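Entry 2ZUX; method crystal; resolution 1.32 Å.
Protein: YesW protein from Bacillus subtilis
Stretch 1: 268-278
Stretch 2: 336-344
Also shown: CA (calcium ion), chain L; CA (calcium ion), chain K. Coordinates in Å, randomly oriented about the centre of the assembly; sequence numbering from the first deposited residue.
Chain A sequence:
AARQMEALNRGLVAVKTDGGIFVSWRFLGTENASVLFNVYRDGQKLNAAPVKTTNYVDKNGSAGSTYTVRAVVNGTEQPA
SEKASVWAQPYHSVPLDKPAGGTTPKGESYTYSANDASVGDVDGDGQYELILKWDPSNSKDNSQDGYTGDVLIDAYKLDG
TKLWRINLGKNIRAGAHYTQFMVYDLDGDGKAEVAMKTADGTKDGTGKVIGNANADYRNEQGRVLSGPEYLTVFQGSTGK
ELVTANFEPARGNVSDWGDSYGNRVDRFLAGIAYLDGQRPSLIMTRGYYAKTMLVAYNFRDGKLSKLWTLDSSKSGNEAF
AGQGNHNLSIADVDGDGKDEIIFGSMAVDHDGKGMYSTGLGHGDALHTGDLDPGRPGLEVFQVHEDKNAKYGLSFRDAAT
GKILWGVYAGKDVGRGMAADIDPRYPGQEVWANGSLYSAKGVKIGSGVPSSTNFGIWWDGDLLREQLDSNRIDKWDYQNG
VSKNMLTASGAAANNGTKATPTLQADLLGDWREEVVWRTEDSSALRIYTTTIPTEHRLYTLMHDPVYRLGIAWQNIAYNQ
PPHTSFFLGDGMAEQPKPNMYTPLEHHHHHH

Stretch 1 (268-278) FLAGIAYLDGQ
Stretch 2 (336-344) DGKDEIIFG

Two nearly antiparallel segments can be fastened by a single residue that uses its backbone and its side chain against the same partner, and YesW protein from Bacillus subtilis offers a compact example. Asp339 pairs with Tyr274 twice: Asp339 N donates to Tyr274 O at 2.9 Å (172° at the hydrogen), while Tyr274 N donates to Asp339 OD2 at 2.7 Å (162°). These are the only hydrogen bonds made directly between the stretches. The carboxylate thus takes the place a backbone carbonyl would fill in a regular ladder, and the CA-to-CB bond of Asp339 points toward the partner, with chi1 m (-72°) and chi2 -30°.

The end-to-end directions lie 166° apart. The CA atoms of Gly277 and Lys338 are 3.9 Å apart, but those of Leu269 and Phe343 stand 9.5 Å apart, so the segments splay from a tight end to one bridged by side chains. Strand 268-273 is extended and leads into a type I turn from Tyr274 to Gly277, with phi/psi of -64/-29 at Leu275 and -95/1 at Asp276, closed by Gly277 N to Tyr274 O at 3.0 Å. Tyr274 O therefore accepts from both Gly277 and Asp339, and Lys338 CA adds a CA-H...O contact to it at 3.5 Å.

Glycine suits the tight end. Gly277 has phi/psi 81/-1, and a CB there would lie 3.3 Å from Lys338 CG; instead, Gly277 CA approaches Gly337 O at 3.3 Å. Gly337, at 87/-14, would have a CB jammed against the preceding carbonyl. One water donates to Gly277 O at 2.7 Å. The Lys338 side chain (m, t, t, p) lays its methylenes over the turn, with CD 3.4 Å from Leu275 O.

Two calcium ions bind the second stretch where the loop enters strand 340-343. The chain L ion is bound by Asp336 OD1 at 2.1 Å, Lys338 O at 2.2 Å, and Glu340 OE1 and OE2 at 2.4 and 2.3 Å; the chain K ion takes Asp336 OD2 and Glu340 OE2, both at 2.4 Å, and both ions have further ligands elsewhere in the structure.

Of the 411 Å² buried in total, Asp339 has the largest covered area, 81 Å². Ala273 CB sits 4.1 Å from Asp339 CB, and Leu275 (m, t) brings CD2 to 3.7 Å from Asp339 O, which is left without a polar partner. At the open end, Leu269 (m, t) and Phe343 (chi1 t, chi2 85°) reach across to meet, CD1 of Leu269 lying 3.7 Å from CE1 of Phe343.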

ATOM      1  N   PHE A 268      -8.832  -0.115 -13.689  1.00  9.15           N
ATOM      2  CA  PHE A 268      -8.509   1.101 -12.942  1.00  8.82           C
ATOM      3  C   PHE A 268      -7.300   0.928 -12.046  1.00  8.98           C
ATOM      4  O   PHE A 268      -7.077  -0.152 -11.483  1.00  9.34           O
ATOM      5  CB  PHE A 268      -9.705   1.519 -12.077  1.00  9.36           C
ATOM      6  CG  PHE A 268     -10.939   1.833 -12.867  1.00  8.72           C
ATOM      7  CD1 PHE A 268     -11.080   3.070 -13.490  1.00  9.33           C
ATOM      8  CD2 PHE A 268     -11.941   0.885 -13.019  1.00  9.60           C
ATOM      9  CE1 PHE A 268     -12.226   3.374 -14.230  1.00 10.34           C
ATOM     10  CE2 PHE A 268     -13.086   1.169 -13.753  1.00  9.92           C
ATOM     11  CZ  PHE A 268     -13.221   2.410 -14.373  1.00 10.33           C
ATOM     12  N   LEU A 269      -6.550   2.020 -11.896  1.00  8.70           N
ATOM     13  CA  LEU A 269      -5.533   2.164 -10.851  1.00  9.21           C
ATOM     14  C   LEU A 269      -5.682   3.557 -10.254  1.00  8.89           C
ATOM     15  O   LEU A 269      -6.451   4.381 -10.758  1.00  8.97           O
ATOM     16  CB  LEU A 269      -4.115   1.941 -11.397  1.00  9.52           C
ATOM     17  CG  LEU A 269      -3.838   0.619 -12.110  1.00  9.23           C
ATOM     18  CD1 LEU A 269      -2.498   0.693 -12.837  1.00 10.50           C
ATOM     19  CD2 LEU A 269      -3.879  -0.535 -11.112  1.00 10.23           C
ATOM     20  N   ALA A 270      -4.983   3.813  -9.157  1.00  8.91           N
ATOM     21  CA  ALA A 270      -5.039   5.120  -8.520  1.00  9.55           C
ATOM     22  C   ALA A 270      -3.817   5.282  -7.658  1.00  9.26           C
ATOM     23  O   ALA A 270      -3.152   4.302  -7.305  1.00  9.76           O
ATOM     24  CB  ALA A 270      -6.320   5.277  -7.679  1.00  9.97           C
ATOM     25  N   GLY A 271      -3.513   6.525  -7.305  1.00  9.46           N
ATOM     26  CA  GLY A 271      -2.378   6.800  -6.457  1.00  9.70           C
ATOM     27  C   GLY A 271      -2.417   8.175  -5.833  1.00  9.81           C
ATOM     28  O   GLY A 271      -3.229   9.022  -6.213  1.00 10.55           O
ATOM     29  N   ILE A 272      -1.538   8.366  -4.856  1.00  9.66           N
ATOM     30  CA  ILE A 272      -1.206   9.690  -4.330  1.00  9.89           C
ATOM     31  C   ILE A 272       0.212  10.022  -4.784  1.00  9.70           C
ATOM     32  O   ILE A 272       1.116   9.204  -4.647  1.00  9.54           O
ATOM     33  CB  ILE A 272      -1.263   9.711  -2.789  1.00  9.96           C
ATOM     34  CG1 ILE A 272      -2.669   9.362  -2.266  1.00  9.81           C
ATOM     35  CG2 ILE A 272      -0.784  11.055  -2.250  1.00 11.05           C
ATOM     36  CD1 ILE A 272      -3.781  10.340  -2.622  1.00 10.87           C
ATOM     37  N   ALA A 273       0.393  11.223  -5.338  1.00  9.89           N
ATOM     38  CA  ALA A 273       1.688  11.667  -5.859  1.00 10.22           C
ATOM     39  C   ALA A 273       1.905  13.138  -5.524  1.00 10.10           C
ATOM     40  O   ALA A 273       0.993  13.943  -5.691  1.00 10.82           O
ATOM     41  CB  ALA A 273       1.737  11.482  -7.359  1.00 10.17           C
ATOM     42  N   TYR A 274       3.110  13.484  -5.080  1.00 10.32           N
ATOM     43  CA  TYR A 274       3.447  14.884  -4.793  1.00 10.36           C
ATOM     44  C   TYR A 274       3.971  15.530  -6.075  1.00 10.96           C
ATOM     45  O   TYR A 274       5.180  15.745  -6.240  1.00 10.75           O
ATOM     46  CB  TYR A 274       4.468  14.978  -3.654  1.00 10.62           C
ATOM     47  CG  TYR A 274       3.895  14.697  -2.280  1.00 10.44           C
ATOM     48  CD1 TYR A 274       4.048  15.623  -1.243  1.00 11.06           C
ATOM     49  CD2 TYR A 274       3.182  13.523  -2.011  1.00 11.33           C
ATOM     50  CE1 TYR A 274       3.521  15.379   0.024  1.00 11.45           C
ATOM     51  CE2 TYR A 274       2.649  13.273  -0.747  1.00 11.21           C
ATOM     52  CZ  TYR A 274       2.820  14.203   0.262  1.00 10.68           C
ATOM     53  OH  TYR A 274       2.301  13.959   1.505  1.00 11.56           O
ATOM     54  N   LEU A 275       3.041  15.835  -6.976  1.00 11.17           N
ATOM     55  CA  LEU A 275       3.376  16.375  -8.297  1.00 11.93           C
ATOM     56  C   LEU A 275       4.038  17.745  -8.237  1.00 12.24           C
ATOM     57  O   LEU A 275       4.845  18.084  -9.111  1.00 12.72           O
ATOM     58  CB  LEU A 275       2.127  16.426  -9.177  1.00 11.82           C
ATOM     59  CG  LEU A 275       1.374  15.101  -9.346  1.00 11.68           C
ATOM     60  CD1 LEU A 275       0.056  15.342 -10.040  1.00 13.30           C
ATOM     61  CD2 LEU A 275       2.215  14.079 -10.093  1.00 12.31           C
ATOM     62  N   ASP A 276       3.706  18.510  -7.201  1.00 12.79           N
ATOM     63  CA  ASP A 276       4.308  19.833  -7.014  1.00 13.09           C
ATOM     64  C   ASP A 276       5.516  19.814  -6.071  1.00 13.89           C
ATOM     65  O   ASP A 276       6.118  20.855  -5.809  1.00 14.15           O
ATOM     66  CB  ASP A 276       3.256  20.889  -6.607  1.00 13.36           C
ATOM     67  CG  ASP A 276       2.699  20.687  -5.207  1.00 13.02           C
ATOM     68  OD1 ASP A 276       3.303  19.953  -4.410  1.00 13.04           O
ATOM     69  OD2 ASP A 276       1.647  21.297  -4.905  1.00 15.13           O
ATOM     70  N   GLY A 277       5.876  18.630  -5.575  1.00 13.54           N
ATOM     71  CA  GLY A 277       7.049  18.453  -4.723  1.00 14.22           C
ATOM     72  C   GLY A 277       6.851  18.806  -3.261  1.00 14.12           C
ATOM     73  O   GLY A 277       7.779  18.675  -2.462  1.00 15.59           O
ATOM     74  N   GLN A 278       5.650  19.252  -2.901  1.00 14.06           N
ATOM     75  CA  GLN A 278       5.401  19.689  -1.528  1.00 14.68           C
ATOM     76  C   GLN A 278       4.142  19.070  -0.930  1.00 13.27           C
ATOM     77  O   GLN A 278       4.122  18.680   0.238  1.00 12.69           O
ATOM     78  CB  GLN A 278       5.322  21.222  -1.462  1.00 14.86           C
ATOM     79  CG  GLN A 278       5.204  21.775  -0.046  1.00 17.35           C
ATOM     80  CD  GLN A 278       4.881  23.259   0.009  1.00 18.23           C
ATOM     81  OE1 GLN A 278       5.506  24.076  -0.671  1.00 23.38           O
ATOM     82  NE2 GLN A 278       3.912  23.616   0.846  1.00 21.99           N
ATOM     83  N   ASP A 336      14.054  15.981  -8.943  1.00 17.97           N
ATOM     84  CA  ASP A 336      13.529  17.356  -8.884  1.00 17.38           C
ATOM     85  C   ASP A 336      12.614  17.618  -7.669  1.00 17.03           C
ATOM     86  O   ASP A 336      12.046  18.709  -7.540  1.00 17.72           O
ATOM     87  CB  ASP A 336      12.843  17.750 -10.212  1.00 17.51           C
ATOM     88  CG  ASP A 336      11.615  16.906 -10.530  1.00 18.15           C
ATOM     89  OD1 ASP A 336      11.175  16.134  -9.653  1.00 16.36           O
ATOM     90  OD2 ASP A 336      11.093  16.989 -11.667  1.00 17.99           O
ATOM     91  N   GLY A 337      12.468  16.620  -6.793  1.00 16.00           N
ATOM     92  CA  GLY A 337      11.621  16.728  -5.597  1.00 15.34           C
ATOM     93  C   GLY A 337      10.160  16.372  -5.836  1.00 14.32           C
ATOM     94  O   GLY A 337       9.391  16.171  -4.893  1.00 14.84           O
ATOM     95  N   LYS A 338       9.791  16.293  -7.110  1.00 13.40           N
ATOM     96  CA  LYS A 338       8.421  16.045  -7.536  1.00 12.98           C
ATOM     97  C   LYS A 338       8.259  14.581  -7.930  1.00 12.95           C
ATOM     98  O   LYS A 338       9.174  13.975  -8.487  1.00 13.27           O
ATOM     99  CB  LYS A 338       8.084  16.950  -8.715  1.00 13.15           C
ATOM    100  CG  LYS A 338       8.310  18.425  -8.410  1.00 13.88           C
ATOM    101  CD  LYS A 338       8.017  19.299  -9.608  1.00 16.87           C
ATOM    102  CE  LYS A 338       8.254  20.771  -9.277  1.00 19.42           C
ATOM    103  NZ  LYS A 338       9.698  21.065  -9.043  1.00 23.39           N
ATOM    104  N   ASP A 339       7.097  14.009  -7.635  1.00 11.45           N
ATOM    105  CA  ASP A 339       6.854  12.595  -7.930  1.00 11.32           C
ATOM    106  C   ASP A 339       6.495  12.326  -9.378  1.00 11.24           C
ATOM    107  O   ASP A 339       5.718  13.050  -9.992  1.00 10.94           O
ATOM    108  CB  ASP A 339       5.753  12.035  -7.024  1.00 11.25           C
ATOM    109  CG  ASP A 339       6.207  11.855  -5.596  1.00 11.30           C
ATOM    110  OD1 ASP A 339       7.415  11.608  -5.374  1.00 12.89           O
ATOM    111  OD2 ASP A 339       5.358  11.969  -4.694  1.00 10.18           O
ATOM    112  N   GLU A 340       7.089  11.257  -9.890  1.00 11.10           N
ATOM    113  CA  GLU A 340       6.726  10.675 -11.159  1.00 11.30           C
ATOM    114  C   GLU A 340       5.944   9.387 -10.905  1.00 10.54           C
ATOM    115  O   GLU A 340       5.894   8.874  -9.772  1.00 10.42           O
ATOM    116  CB  GLU A 340       7.990  10.407 -11.974  1.00 11.46           C
ATOM    117  CG  GLU A 340       8.638  11.686 -12.558  1.00 13.01           C
ATOM    118  CD  GLU A 340       9.409  12.509 -11.521  1.00 13.98           C
ATOM    119  OE1 GLU A 340      10.160  11.927 -10.702  1.00 12.72           O
ATOM    120  OE2 GLU A 340       9.272  13.767 -11.515  1.00 15.12           O
ATOM    121  N   ILE A 341       5.332   8.868 -11.961  1.00 10.31           N
ATOM    122  CA  ILE A 341       4.483   7.684 -11.879  1.00 10.56           C
ATOM    123  C   ILE A 341       5.121   6.566 -12.702  1.00  9.93           C
ATOM    124  O   ILE A 341       5.368   6.740 -13.898  1.00 10.58           O
ATOM    125  CB  ILE A 341       3.070   7.985 -12.415  1.00 11.04           C
ATOM    126  CG1 ILE A 341       2.419   9.133 -11.628  1.00 12.03           C
ATOM    127  CG2 ILE A 341       2.197   6.730 -12.369  1.00 11.38           C
ATOM    128  CD1 ILE A 341       1.366   9.903 -12.403  1.00 15.04           C
ATOM    129  N   ILE A 342       5.395   5.435 -12.050  1.00  9.23           N
ATOM    130  CA  ILE A 342       5.896   4.249 -12.732  1.00 10.14           C
ATOM    131  C   ILE A 342       4.678   3.393 -13.061  1.00  9.75           C
ATOM    132  O   ILE A 342       4.076   2.770 -12.177  1.00 10.04           O
ATOM    133  CB  ILE A 342       6.923   3.468 -11.873  1.00 10.03           C
ATOM    134  CG1 ILE A 342       8.123   4.352 -11.487  1.00 10.98           C
ATOM    135  CG2 ILE A 342       7.399   2.208 -12.605  1.00 11.14           C
ATOM    136  CD1 ILE A 342       8.850   4.982 -12.669  1.00 13.56           C
ATOM    137  N   PHE A 343       4.289   3.408 -14.329  1.00  9.60           N
ATOM    138  CA  PHE A 343       3.056   2.783 -14.781  1.00  9.38           C
ATOM    139  C   PHE A 343       3.432   1.538 -15.586  1.00  9.39           C
ATOM    140  O   PHE A 343       3.392   1.529 -16.818  1.00  9.20           O
ATOM    141  CB  PHE A 343       2.267   3.789 -15.630  1.00  9.48           C
ATOM    142  CG  PHE A 343       0.825   3.415 -15.861  1.00  9.13           C
ATOM    143  CD1 PHE A 343      -0.158   3.749 -14.927  1.00  9.74           C
ATOM    144  CD2 PHE A 343       0.443   2.745 -17.020  1.00  9.28           C
ATOM    145  CE1 PHE A 343      -1.496   3.406 -15.143  1.00  9.88           C
ATOM    146  CE2 PHE A 343      -0.887   2.418 -17.235  1.00 10.26           C
ATOM    147  CZ  PHE A 343      -1.856   2.740 -16.290  1.00 10.02           C
ATOM    148  N   GLY A 344       3.831   0.481 -14.881  1.00  9.24           N
ATOM    149  CA  GLY A 344       4.285  -0.736 -15.542  1.00  9.31           C
ATOM    150  C   GLY A 344       5.544  -0.467 -16.344  1.00  9.28           C
ATOM    151  O   GLY A 344       6.572  -0.088 -15.778  1.00  9.45           O
TER
HETATM  152 CA    CA L 638      10.839  14.045  -9.909  1.00 16.53          CA
HETATM  153 CA    CA K 637       9.865  15.456 -13.051  1.00 16.27          CA
HETATM  154  O   HOH W   1      10.446  18.484  -2.633  1.00 28.57           O